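Side-chain contacts in RimK-related lysine biosynthesis protein (Thermococcus kodakarensis, PDB 5K2M), which probably joins an amino acid to a carboxylate at the expense of ATP in amino-acid biosynthesis, as a magnesium-dependent ATP-grasp ligase of the RimK family, LysX subfamily: residues A[18-23]-A[258-263]; A[103-108]-A[143-148]; A[162-167]-A[190-195]; A[171-176]-A[241-246]. All blocks are in the same frame, centred on the assembly; numbering follows the deposited sequence.

Interaction 1: residues A[18-23]-A[258-263]; sequences KERAGE and DMAGKL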
# COMPACT_ATOMS: atom_id res chain seq x y z
N LYS A 18 -49.38 -8.91 -12.81
CA LYS A 18 -49.57 -8.11 -11.61
C LYS A 18 -50.86 -8.47 -10.88
O LYS A 18 -50.85 -8.67 -9.67
CB LYS A 18 -49.57 -6.62 -11.98
CG LYS A 18 -49.99 -5.70 -10.85
CD LYS A 18 -49.75 -4.25 -11.24
CE LYS A 18 -49.84 -3.31 -10.05
NZ LYS A 18 -51.14 -2.61 -10.03
N GLU A 19 -51.96 -8.55 -11.63
CA GLU A 19 -53.26 -8.92 -11.06
C GLU A 19 -53.19 -10.28 -10.37
O GLU A 19 -53.63 -10.42 -9.23
CB GLU A 19 -54.36 -8.92 -12.13
CG GLU A 19 -55.79 -9.06 -11.58
CD GLU A 19 -56.20 -10.49 -11.26
OE1 GLU A 19 -56.87 -10.72 -10.22
OE2 GLU A 19 -55.87 -11.40 -12.04
N ARG A 20 -52.62 -11.28 -11.04
CA ARG A 20 -52.57 -12.64 -10.48
C ARG A 20 -51.68 -12.69 -9.25
O ARG A 20 -52.06 -13.28 -8.24
CB ARG A 20 -52.05 -13.66 -11.49
CG ARG A 20 -52.80 -13.72 -12.80
CD ARG A 20 -54.22 -14.27 -12.72
NE ARG A 20 -54.69 -14.46 -14.09
CZ ARG A 20 -55.03 -13.46 -14.93
NH1 ARG A 20 -55.03 -12.19 -14.53
NH2 ARG A 20 -55.40 -13.76 -16.17
N ALA A 21 -50.52 -12.04 -9.32
CA ALA A 21 -49.59 -11.97 -8.20
C ALA A 21 -50.29 -11.42 -6.96
O ALA A 21 -50.04 -11.90 -5.85
CB ALA A 21 -48.38 -11.11 -8.54
N GLY A 22 -51.17 -10.44 -7.16
CA GLY A 22 -51.93 -9.82 -6.07
C GLY A 22 -52.88 -10.77 -5.36
O GLY A 22 -53.27 -10.51 -4.23
N GLU A 23 -53.27 -11.86 -6.01
CA GLU A 23 -54.09 -12.88 -5.36
C GLU A 23 -53.28 -13.73 -4.37
O GLU A 23 -53.84 -14.29 -3.44
CB GLU A 23 -54.76 -13.79 -6.42
CG GLU A 23 -55.64 -13.05 -7.42
CD GLU A 23 -56.32 -13.98 -8.43
OE1 GLU A 23 -56.82 -13.49 -9.47
OE2 GLU A 23 -56.37 -15.21 -8.18
N ASP A 258 -54.61 -19.36 -19.02
CA ASP A 258 -54.21 -18.29 -18.12
C ASP A 258 -52.70 -18.40 -17.90
O ASP A 258 -52.25 -18.91 -16.88
CB ASP A 258 -54.99 -18.37 -16.80
CG ASP A 258 -54.68 -17.21 -15.88
OD1 ASP A 258 -54.20 -16.17 -16.37
OD2 ASP A 258 -54.91 -17.32 -14.66
N MET A 259 -51.94 -17.91 -18.87
CA MET A 259 -50.49 -18.06 -18.86
C MET A 259 -49.94 -17.24 -17.70
O MET A 259 -49.02 -17.67 -17.01
CB MET A 259 -49.84 -17.57 -20.16
CG MET A 259 -50.62 -17.83 -21.44
SD MET A 259 -50.41 -19.48 -22.09
CE MET A 259 -51.29 -19.29 -23.64
N ALA A 260 -50.51 -16.06 -17.52
CA ALA A 260 -50.10 -15.17 -16.44
C ALA A 260 -50.25 -15.85 -15.07
O ALA A 260 -49.30 -15.91 -14.28
CB ALA A 260 -50.92 -13.89 -16.51
N GLY A 261 -51.44 -16.38 -14.81
CA GLY A 261 -51.74 -17.12 -13.58
C GLY A 261 -50.82 -18.30 -13.32
O GLY A 261 -50.32 -18.47 -12.20
N LYS A 262 -50.59 -19.11 -14.35
CA LYS A 262 -49.68 -20.24 -14.25
C LYS A 262 -48.24 -19.78 -13.97
O LYS A 262 -47.51 -20.42 -13.21
CB LYS A 262 -49.72 -21.07 -15.53
CG LYS A 262 -51.05 -21.75 -15.80
CD LYS A 262 -51.18 -22.99 -14.93
CE LYS A 262 -52.55 -23.63 -15.06
NZ LYS A 262 -52.66 -24.75 -14.08
N LEU A 263 -47.84 -18.67 -14.58
CA LEU A 263 -46.51 -18.12 -14.38
C LEU A 263 -46.34 -17.68 -12.92
O LEU A 263 -45.31 -17.94 -12.30
CB LEU A 263 -46.26 -16.95 -15.34
CG LEU A 263 -44.95 -16.18 -15.23
CD1 LEU A 263 -43.78 -17.06 -15.63
CD2 LEU A 263 -44.99 -14.93 -16.10
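Arg20 of helix 12-24 reaches across to Asp258, the N-cap residue of helix 259-272, and grips its carboxylate side-on. The NE bond to Asp258 OD2 is 2.9 Å long and nearly straight at 167°, uses the syn lone pair and lies in the guanidinium plane. The second arm, from Arg20 NH2 to Asp258 OD1, is shorter at 2.7 Å but more bent; the two planes are 36° apart and OD1 is met from above the carboxylate plane. From the opposite face of that plane Gly261 N gives OD1 the capping bond, 3.2 Å long.

Packing is tight at the base of the arginine. Its CG, set opposite the carbonyl carbon (chi1 -55°), settles 3.6 Å from Gly261 N; the bend at chi2 then turns CD and the guanidinium toward Asp258, and Ala260 CB lies over one guanidinium face. Ala260 also packs on Ala16 and Ile17 of helix 12-24. The other side is looser and more polar: there exposed Glu19 takes a bond from Arg20 NH1 to its OE2 at 2.7 Å. With an alanine here, Asp258 would probably lose its cationic mate and a gap would be likely to open beside Gly261. One arginine shared by two acids thus ties a helix start to the N-terminal part of the chain, and its charge probably steadies the capping aspartate as an anion.

Interaction 2: residues A[103-108]-A[143-148]; sequences LSEGGA and AVLEHR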
# COMPACT_ATOMS: atom_id res chain seq x y z
N LEU A 103 -17.69 -19.49 -36.84
CA LEU A 103 -17.10 -18.50 -35.96
C LEU A 103 -16.41 -17.38 -36.73
O LEU A 103 -15.78 -16.53 -36.12
CB LEU A 103 -16.09 -19.18 -35.03
CG LEU A 103 -16.62 -19.87 -33.79
CD1 LEU A 103 -17.46 -18.91 -32.95
CD2 LEU A 103 -17.42 -21.12 -34.14
N SER A 104 -16.53 -17.40 -38.05
CA SER A 104 -16.02 -16.33 -38.89
C SER A 104 -16.76 -16.33 -40.24
O SER A 104 -17.41 -17.33 -40.62
CB SER A 104 -14.52 -16.48 -39.11
OG SER A 104 -14.24 -17.57 -39.97
N GLU A 105 -16.63 -15.22 -40.95
CA GLU A 105 -17.18 -15.06 -42.29
C GLU A 105 -16.70 -16.17 -43.22
O GLU A 105 -17.49 -16.75 -43.97
CB GLU A 105 -16.81 -13.68 -42.86
CG GLU A 105 -17.20 -13.47 -44.33
CD GLU A 105 -16.87 -12.08 -44.87
OE1 GLU A 105 -16.26 -11.27 -44.13
OE2 GLU A 105 -17.21 -11.81 -46.06
N GLY A 106 -15.41 -16.47 -43.17
CA GLY A 106 -14.81 -17.49 -44.02
C GLY A 106 -15.29 -18.89 -43.69
O GLY A 106 -15.43 -19.73 -44.57
N GLY A 107 -15.54 -19.14 -42.41
CA GLY A 107 -16.16 -20.40 -42.00
C GLY A 107 -17.60 -20.52 -42.45
O GLY A 107 -18.04 -21.60 -42.85
N ALA A 108 -18.35 -19.41 -42.37
CA ALA A 108 -19.77 -19.39 -42.71
C ALA A 108 -20.03 -19.71 -44.17
O ALA A 108 -21.04 -20.32 -44.51
CB ALA A 108 -20.36 -18.05 -42.36
N ALA A 143 -23.77 -11.39 -49.13
CA ALA A 143 -24.39 -10.12 -48.73
C ALA A 143 -24.68 -10.12 -47.22
O ALA A 143 -24.30 -9.19 -46.53
CB ALA A 143 -25.66 -9.88 -49.52
N VAL A 144 -25.32 -11.18 -46.72
CA VAL A 144 -25.62 -11.29 -45.30
C VAL A 144 -24.34 -11.23 -44.46
O VAL A 144 -24.27 -10.47 -43.48
CB VAL A 144 -26.40 -12.58 -44.98
CG1 VAL A 144 -26.51 -12.83 -43.47
CG2 VAL A 144 -27.79 -12.50 -45.59
N LEU A 145 -23.33 -12.01 -44.83
CA LEU A 145 -22.08 -12.03 -44.07
C LEU A 145 -21.32 -10.70 -44.13
O LEU A 145 -20.71 -10.28 -43.15
CB LEU A 145 -21.19 -13.17 -44.53
CG LEU A 145 -21.75 -14.58 -44.33
CD1 LEU A 145 -20.84 -15.58 -45.02
CD2 LEU A 145 -21.88 -14.90 -42.84
N GLU A 146 -21.38 -10.03 -45.28
CA GLU A 146 -20.80 -8.67 -45.42
C GLU A 146 -21.45 -7.72 -44.42
O GLU A 146 -20.77 -6.94 -43.76
CB GLU A 146 -20.99 -8.09 -46.84
CG GLU A 146 -19.76 -8.16 -47.74
CD GLU A 146 -18.60 -7.30 -47.24
OE1 GLU A 146 -18.68 -6.05 -47.29
OE2 GLU A 146 -17.59 -7.91 -46.81
N HIS A 147 -22.77 -7.77 -44.32
CA HIS A 147 -23.46 -6.87 -43.40
C HIS A 147 -23.21 -7.22 -41.94
O HIS A 147 -22.95 -6.33 -41.14
CB HIS A 147 -24.95 -6.79 -43.73
CG HIS A 147 -25.22 -6.08 -45.02
ND1 HIS A 147 -25.77 -4.82 -45.08
CD2 HIS A 147 -24.94 -6.43 -46.29
CE1 HIS A 147 -25.85 -4.44 -46.34
NE2 HIS A 147 -25.35 -5.40 -47.09
N ARG A 148 -23.26 -8.50 -41.59
CA ARG A 148 -22.96 -8.92 -40.22
C ARG A 148 -21.56 -8.48 -39.78
O ARG A 148 -21.37 -8.02 -38.66
CB ARG A 148 -23.07 -10.44 -40.08
CG ARG A 148 -24.48 -10.97 -40.20
CD ARG A 148 -25.33 -10.61 -39.00
NE ARG A 148 -26.39 -11.60 -38.90
CZ ARG A 148 -26.23 -12.81 -38.36
NH1 ARG A 148 -27.26 -13.65 -38.36
NH2 ARG A 148 -25.06 -13.19 -37.81
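Leu145 of helix 138-150 pushes its side chain against the short helix 105-108, and following it outward traces most of the contact. Its CB meets CG of Glu105 at 4.0 Å, where the aliphatic part of the glutamate passes. Chi1 (-63°) sets CG opposite the carbonyl carbon, carrying the fork toward helix 105-108. There CD2 approaches Ala108 CB to 3.5 Å, while CD1 lies 3.7 Å from the same methyl and also 3.7 Å from Glu105 O. The methyl of Ala108 is thereby held against both tips of the fork, and His159 of strand 159-163 touches Ala108 and Leu145 alike.

Beyond the leucine the contact becomes polar. Glu105, extended past CG, brings OE2 within 4.0 Å of Glu146 OE2, with the carboxylate planes 49° apart. The two like charges are likely to disfavour each other; a long, weak ion pair from Arg198 of a second subunit to Glu146 OE2 may ease this slightly, and the strongest polar partner of Glu146 is Leu131 of that subunit, whose N donates to OE1. Helix 105-108 starts at Ser104, the N-cap, whose OG accepts from Gly107 N at 3.2 Å and is also bonded to Asp33 of a third subunit. Two helices packed through small and branched apolar side chains beside the antiparallel sheet that includes strand 159-163 belong to one of the two alpha+beta subdomains of the ATP-grasp fold.

Interaction 3: residues A[162-167]-A[190-195]; sequences QEFVEK and NHWITN. With ADP (adenosine-5'-diphosphate), chain O.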
# COMPACT_ATOMS: atom_id res chain seq x y z
N GLN A 162 -29.83 -22.47 -40.08
CA GLN A 162 -30.64 -23.68 -40.19
C GLN A 162 -30.97 -23.95 -41.65
O GLN A 162 -30.93 -23.04 -42.47
CB GLN A 162 -31.96 -23.52 -39.45
CG GLN A 162 -31.86 -23.47 -37.94
CD GLN A 162 -33.21 -23.21 -37.29
OE1 GLN A 162 -33.97 -22.38 -37.77
NE2 GLN A 162 -33.50 -23.90 -36.21
N GLU A 163 -31.28 -25.20 -41.96
CA GLU A 163 -31.98 -25.52 -43.21
C GLU A 163 -33.28 -24.73 -43.26
O GLU A 163 -33.93 -24.54 -42.24
CB GLU A 163 -32.30 -27.01 -43.29
CG GLU A 163 -33.30 -27.50 -42.24
CD GLU A 163 -33.57 -28.99 -42.31
OE1 GLU A 163 -33.40 -29.60 -43.38
OE2 GLU A 163 -33.94 -29.57 -41.27
N PHE A 164 -33.68 -24.28 -44.45
CA PHE A 164 -35.00 -23.67 -44.60
C PHE A 164 -36.05 -24.78 -44.54
O PHE A 164 -36.04 -25.70 -45.35
CB PHE A 164 -35.13 -22.90 -45.90
CG PHE A 164 -36.51 -22.33 -46.14
CD1 PHE A 164 -36.95 -21.20 -45.45
CD2 PHE A 164 -37.36 -22.90 -47.07
CE1 PHE A 164 -38.21 -20.67 -45.67
CE2 PHE A 164 -38.62 -22.37 -47.30
CZ PHE A 164 -39.05 -21.26 -46.60
N VAL A 165 -36.94 -24.68 -43.56
CA VAL A 165 -38.01 -25.66 -43.41
C VAL A 165 -39.26 -25.16 -44.13
O VAL A 165 -39.69 -24.02 -43.92
CB VAL A 165 -38.30 -25.93 -41.93
CG1 VAL A 165 -39.45 -26.92 -41.80
CG2 VAL A 165 -37.05 -26.45 -41.23
N GLU A 166 -39.82 -26.01 -44.99
CA GLU A 166 -41.04 -25.68 -45.73
C GLU A 166 -42.23 -25.99 -44.86
O GLU A 166 -42.66 -27.13 -44.76
CB GLU A 166 -41.11 -26.46 -47.05
CG GLU A 166 -40.01 -26.10 -48.04
CD GLU A 166 -40.07 -26.91 -49.31
OE1 GLU A 166 -38.99 -27.18 -49.89
OE2 GLU A 166 -41.18 -27.30 -49.75
N LYS A 167 -42.76 -24.95 -44.21
CA LYS A 167 -43.85 -25.10 -43.26
C LYS A 167 -45.14 -24.84 -44.02
O LYS A 167 -45.12 -24.17 -45.05
CB LYS A 167 -43.71 -24.07 -42.13
CG LYS A 167 -42.31 -23.92 -41.54
CD LYS A 167 -42.24 -22.91 -40.40
CE LYS A 167 -42.61 -21.47 -40.81
NZ LYS A 167 -41.70 -20.87 -41.82
N ASN A 190 -48.77 -15.31 -44.47
CA ASN A 190 -48.37 -15.56 -45.85
C ASN A 190 -46.91 -15.20 -46.10
O ASN A 190 -46.42 -15.38 -47.20
CB ASN A 190 -49.33 -14.93 -46.88
CG ASN A 190 -49.75 -13.52 -46.52
OD1 ASN A 190 -50.92 -13.15 -46.69
ND2 ASN A 190 -48.81 -12.72 -46.01
N HIS A 191 -46.21 -14.70 -45.09
CA HIS A 191 -44.75 -14.62 -45.13
C HIS A 191 -44.18 -15.80 -44.33
O HIS A 191 -44.80 -16.25 -43.36
CB HIS A 191 -44.26 -13.29 -44.56
CG HIS A 191 -42.85 -12.94 -44.95
ND1 HIS A 191 -41.78 -13.12 -44.10
CD2 HIS A 191 -42.35 -12.43 -46.10
CE1 HIS A 191 -40.67 -12.72 -44.71
NE2 HIS A 191 -40.99 -12.30 -45.92
N TRP A 192 -43.00 -16.31 -44.73
CA TRP A 192 -42.35 -17.44 -44.04
C TRP A 192 -41.96 -17.15 -42.58
O TRP A 192 -41.82 -18.08 -41.78
CB TRP A 192 -41.13 -17.96 -44.82
CG TRP A 192 -39.95 -17.05 -44.83
CD1 TRP A 192 -39.72 -16.02 -45.68
CD2 TRP A 192 -38.81 -17.09 -43.94
NE1 TRP A 192 -38.53 -15.41 -45.39
CE2 TRP A 192 -37.95 -16.04 -44.33
CE3 TRP A 192 -38.45 -17.90 -42.86
CZ2 TRP A 192 -36.74 -15.78 -43.67
CZ3 TRP A 192 -37.25 -17.65 -42.21
CH2 TRP A 192 -36.40 -16.60 -42.62
N ILE A 193 -41.80 -15.87 -42.24
CA ILE A 193 -41.61 -15.43 -40.85
C ILE A 193 -42.98 -15.14 -40.21
O ILE A 193 -43.66 -14.18 -40.57
CB ILE A 193 -40.72 -14.17 -40.77
CG1 ILE A 193 -39.38 -14.41 -41.46
CG2 ILE A 193 -40.49 -13.78 -39.31
CD1 ILE A 193 -38.60 -13.14 -41.77
N THR A 194 -43.37 -15.97 -39.24
CA THR A 194 -44.73 -15.97 -38.69
C THR A 194 -44.93 -15.25 -37.35
O THR A 194 -46.02 -15.33 -36.81
CB THR A 194 -45.21 -17.42 -38.46
OG1 THR A 194 -44.30 -18.08 -37.57
CG2 THR A 194 -45.29 -18.19 -39.76
N ASN A 195 -43.93 -14.58 -36.80
CA ASN A 195 -44.07 -14.02 -35.44
C ASN A 195 -45.31 -13.12 -35.40
O ASN A 195 -45.56 -12.39 -36.37
CB ASN A 195 -42.87 -13.17 -35.00
CG ASN A 195 -41.57 -13.94 -34.88
OD1 ASN A 195 -41.06 -14.21 -33.78
ND2 ASN A 195 -40.98 -14.23 -36.00
PB ADP O . -37.12 -15.32 -33.18
O1B ADP O . -38.60 -15.59 -33.17
O2B ADP O . -36.73 -14.01 -33.84
O3B ADP O . -36.43 -15.48 -31.85
PA ADP O . -37.16 -17.75 -34.74
O1A ADP O . -38.32 -18.21 -33.87
O2A ADP O . -36.09 -18.77 -34.98
O3A ADP O . -36.48 -16.41 -34.18
O5' ADP O . -37.72 -17.28 -36.17
C5' ADP O . -38.87 -16.47 -36.28
C4' ADP O . -39.86 -17.10 -37.25
O4' ADP O . -39.24 -17.22 -38.53
C3' ADP O . -40.33 -18.49 -36.86
O3' ADP O . -41.50 -18.44 -36.02
C2' ADP O . -40.63 -19.10 -38.22
O2' ADP O . -41.91 -18.71 -38.71
C1' ADP O . -39.60 -18.46 -39.13
N9 ADP O . -38.41 -19.32 -39.23
C8 ADP O . -37.31 -19.26 -38.44
N7 ADP O . -36.41 -20.19 -38.77
C5 ADP O . -36.94 -20.88 -39.80
C6 ADP O . -36.51 -21.99 -40.65
N6 ADP O . -35.31 -22.58 -40.45
N1 ADP O . -37.36 -22.40 -41.61
C2 ADP O . -38.56 -21.83 -41.81
N3 ADP O . -39.02 -20.82 -41.08
C4 ADP O . -38.26 -20.31 -40.09
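Trp192, Lys167 and Phe164 bury the most surface here, and all three meet at the adenine end of ADP. Phe164 turns its edge toward the face of Trp192 in an offset edge-to-face pair, the Phe164 ring and the five-membered ring of Trp192 at 75° and Phe164 CE1 4.0 Å from Trp192 CE3. Ile193 CG1 covers the opposite face of the indole, whose own edge is directed at ADP N3.

Lys167 is bent at chi3 (-62°) and chi4 (-63°), which brings NZ between the base and the 190-195 loop. From there NZ donates to Trp192 O at 2.8 Å, in the carbonyl plane on a lone pair, and to ADP N3, also at 2.8 Å. A methionine in its place would probably leave N3 and the Trp192 carbonyl without their shared donor. Val165 N bonds ADP N1 at 3.0 Å, while ADP N6 donates to Glu163 O and Gln162 OE1. Thr194 OG1 accepts from the ribose O2' at 2.7 Å and is also bonded to Asp171.

Adenine is thus read by backbone and side chain together, as expected of the hinge segment of an ATP-grasp site, and one ammonium group bonded to both N3 and Trp192 O probably couples recognition of the base to the position of the loop 190-195.

Interaction 4: residues A[171-176]-A[241-246]; sequences DIRSYV and EVNPNM. With MG (magnesium ion), chain R; MG (magnesium ion), chain Q; ADP (adenosine-5'-diphosphate), chain O; PO4 (phosphate ion), chain P.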
# COMPACT_ATOMS: atom_id res chain seq x y z
N ASP A 171 -46.49 -21.69 -38.12
CA ASP A 171 -45.74 -22.50 -37.18
C ASP A 171 -46.51 -22.57 -35.88
O ASP A 171 -47.66 -22.12 -35.80
CB ASP A 171 -44.30 -22.00 -37.04
CG ASP A 171 -44.16 -20.79 -36.14
OD1 ASP A 171 -45.13 -20.05 -35.92
OD2 ASP A 171 -43.03 -20.57 -35.65
N ILE A 172 -45.90 -23.17 -34.86
CA ILE A 172 -46.61 -23.51 -33.63
C ILE A 172 -45.89 -22.86 -32.47
O ILE A 172 -44.67 -22.87 -32.41
CB ILE A 172 -46.68 -25.04 -33.42
CG1 ILE A 172 -47.59 -25.67 -34.47
CG2 ILE A 172 -47.15 -25.39 -32.00
CD1 ILE A 172 -47.28 -27.13 -34.73
N ARG A 173 -46.66 -22.28 -31.57
CA ARG A 173 -46.13 -21.69 -30.37
C ARG A 173 -46.82 -22.34 -29.17
O ARG A 173 -48.02 -22.19 -29.01
CB ARG A 173 -46.40 -20.19 -30.40
CG ARG A 173 -46.19 -19.50 -29.07
CD ARG A 173 -44.75 -19.63 -28.60
NE ARG A 173 -44.41 -18.39 -27.91
CZ ARG A 173 -43.46 -17.53 -28.24
NH1 ARG A 173 -42.62 -17.73 -29.25
NH2 ARG A 173 -43.32 -16.45 -27.49
N SER A 174 -46.05 -23.04 -28.34
CA SER A 174 -46.59 -23.69 -27.15
C SER A 174 -45.94 -23.15 -25.89
O SER A 174 -44.90 -22.48 -25.94
CB SER A 174 -46.41 -25.21 -27.24
OG SER A 174 -45.04 -25.55 -27.25
N TYR A 175 -46.56 -23.46 -24.75
CA TYR A 175 -46.13 -22.93 -23.46
C TYR A 175 -46.05 -24.07 -22.46
O TYR A 175 -46.99 -24.86 -22.36
CB TYR A 175 -47.10 -21.86 -22.99
CG TYR A 175 -47.16 -20.66 -23.89
CD1 TYR A 175 -47.97 -20.65 -25.03
CD2 TYR A 175 -46.39 -19.53 -23.61
CE1 TYR A 175 -48.01 -19.54 -25.86
CE2 TYR A 175 -46.43 -18.42 -24.44
CZ TYR A 175 -47.23 -18.43 -25.56
OH TYR A 175 -47.25 -17.33 -26.36
N VAL A 176 -44.93 -24.15 -21.76
CA VAL A 176 -44.71 -25.12 -20.70
C VAL A 176 -44.11 -24.39 -19.52
O VAL A 176 -43.05 -23.75 -19.62
CB VAL A 176 -43.76 -26.25 -21.14
CG1 VAL A 176 -43.54 -27.24 -19.99
CG2 VAL A 176 -44.34 -26.99 -22.34
N GLU A 241 -36.88 -23.21 -31.40
CA GLU A 241 -36.41 -22.24 -30.45
C GLU A 241 -37.21 -22.33 -29.17
O GLU A 241 -38.34 -22.79 -29.18
CB GLU A 241 -36.64 -20.88 -31.08
CG GLU A 241 -36.03 -19.76 -30.32
CD GLU A 241 -36.75 -18.46 -30.46
OE1 GLU A 241 -37.91 -18.39 -30.95
OE2 GLU A 241 -36.15 -17.49 -30.02
N VAL A 242 -36.62 -21.88 -28.07
CA VAL A 242 -37.34 -21.66 -26.81
C VAL A 242 -37.11 -20.20 -26.39
O VAL A 242 -36.11 -19.60 -26.78
CB VAL A 242 -36.89 -22.65 -25.71
CG1 VAL A 242 -37.20 -24.09 -26.14
CG2 VAL A 242 -35.41 -22.52 -25.41
N ASN A 243 -38.03 -19.62 -25.62
CA ASN A 243 -37.99 -18.19 -25.27
C ASN A 243 -38.27 -17.98 -23.78
O ASN A 243 -39.34 -18.36 -23.31
CB ASN A 243 -39.05 -17.45 -26.06
CG ASN A 243 -38.78 -17.44 -27.54
OD1 ASN A 243 -37.99 -16.63 -28.04
ND2 ASN A 243 -39.45 -18.34 -28.28
N PRO A 244 -37.31 -17.40 -23.04
CA PRO A 244 -37.45 -17.23 -21.59
C PRO A 244 -38.15 -15.96 -21.06
O PRO A 244 -38.26 -15.81 -19.85
CB PRO A 244 -36.00 -17.27 -21.11
CG PRO A 244 -35.25 -16.64 -22.22
CD PRO A 244 -35.97 -17.01 -23.50
N ASN A 245 -38.60 -15.07 -21.93
CA ASN A 245 -39.45 -13.94 -21.48
C ASN A 245 -40.72 -13.92 -22.31
O ASN A 245 -40.98 -12.98 -23.06
CB ASN A 245 -38.72 -12.59 -21.56
CG ASN A 245 -39.47 -11.46 -20.81
OD1 ASN A 245 -40.46 -11.69 -20.11
ND2 ASN A 245 -38.98 -10.23 -20.98
N MET A 246 -41.49 -14.98 -22.18
CA MET A 246 -42.67 -15.22 -23.01
C MET A 246 -43.64 -14.03 -23.14
O MET A 246 -44.03 -13.41 -22.15
CB MET A 246 -43.43 -16.43 -22.47
CG MET A 246 -43.89 -16.30 -21.02
SD MET A 246 -44.89 -17.69 -20.43
CE MET A 246 -43.77 -19.04 -20.73
MG MG R . -37.48 -16.10 -29.92
MG MG Q . -39.49 -17.46 -32.38
PB ADP O . -37.12 -15.32 -33.18
O1B ADP O . -38.60 -15.59 -33.17
O2B ADP O . -36.73 -14.01 -33.84
O3B ADP O . -36.43 -15.48 -31.85
PA ADP O . -37.16 -17.75 -34.74
O1A ADP O . -38.32 -18.21 -33.87
O2A ADP O . -36.09 -18.77 -34.98
O3A ADP O . -36.48 -16.41 -34.18
O5' ADP O . -37.72 -17.28 -36.17
C5' ADP O . -38.87 -16.47 -36.28
C4' ADP O . -39.86 -17.10 -37.25
O4' ADP O . -39.24 -17.22 -38.53
C3' ADP O . -40.33 -18.49 -36.86
O3' ADP O . -41.50 -18.44 -36.02
C2' ADP O . -40.63 -19.10 -38.22
O2' ADP O . -41.91 -18.71 -38.71
C1' ADP O . -39.60 -18.46 -39.13
N9 ADP O . -38.41 -19.32 -39.23
C8 ADP O . -37.31 -19.26 -38.44
N7 ADP O . -36.41 -20.19 -38.77
C5 ADP O . -36.94 -20.88 -39.80
C6 ADP O . -36.51 -21.99 -40.65
N6 ADP O . -35.31 -22.58 -40.45
N1 ADP O . -37.36 -22.40 -41.61
C2 ADP O . -38.56 -21.83 -41.81
N3 ADP O . -39.02 -20.82 -41.08
C4 ADP O . -38.26 -20.31 -40.09
P PO4 P . -40.25 -14.99 -30.38
O1 PO4 P . -40.57 -16.13 -31.33
O2 PO4 P . -40.85 -13.68 -30.87
O3 PO4 P . -40.84 -15.33 -29.04
O4 PO4 P . -38.77 -14.79 -30.29
O HOH W 1 -41.12 -17.17 -33.75
O HOH W 2 -35.85 -15.02 -28.90
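From strands 170-177 and 236-243, Arg173 and Asn243 converge on a phosphate ion, probably from the crystallisation liquor. The nitrogens Arg173 NH1 and Asn243 ND2 are 3.4 Å apart, but both are donors and do not bond; the flat groups are inclined by 30°. The guanidinium instead offers its edge to the phosphate, Arg173 NH1 donating to O3 at 3.0 Å. NH1 also pairs with Asp229, so the arginine links anion and metal shell.

Metal bonds form the second group. Glu241 chelates one magnesium with both oxygens, OE2 at 1.9 Å, and OE1 bridges to the second magnesium at 2.3 Å. Asn243 OD1 completes the protein share of the first ion at 2.0 Å, and its ND2 gives Glu241 OE1 a weak bond. ADP and phosphate oxygens with one water each fill further positions, and Asp229 contributes at the second ion. Asp171 OD2 accepts from ADP O3' at 2.6 Å and is bridged to Arg187.

Apolar packing comes from Met246, whose CE packs 3.9 Å from Tyr175 CD2, while SD, 5.2 Å from the ring centroid and at the ring edge, makes the Met-aromatic contact; Tyr175 OH bonds Glu247 O. The negative charge of the diphosphate and the phosphate is probably offset by the two magnesium ions and Arg173, consistent with an ATP-grasp centre that supports phosphoryl transfer.

Overall arrangement
From the N terminus, helix 12-24 opens the widest loop: interaction 1 closes it near the C terminus on helix 259-272, and the other three contacts nest inside. Interaction 2 closes a short loop, joining helices 105-108 and 138-150, and ends before the next one starts. Interactions 3 and 4 then cross, their segments alternating along the chain; both touch ADP, and they meet at a probable hydrogen bond between Thr194 and Asp171. Interaction 3 ties the end of strand 159-163, in one antiparallel sheet, to the loop after strand 180-188 of another; interaction 4 joins strands 170-177 and 236-243 of that second sheet. Interactions 1 and 4 also touch, Met259 packing on Tyr175.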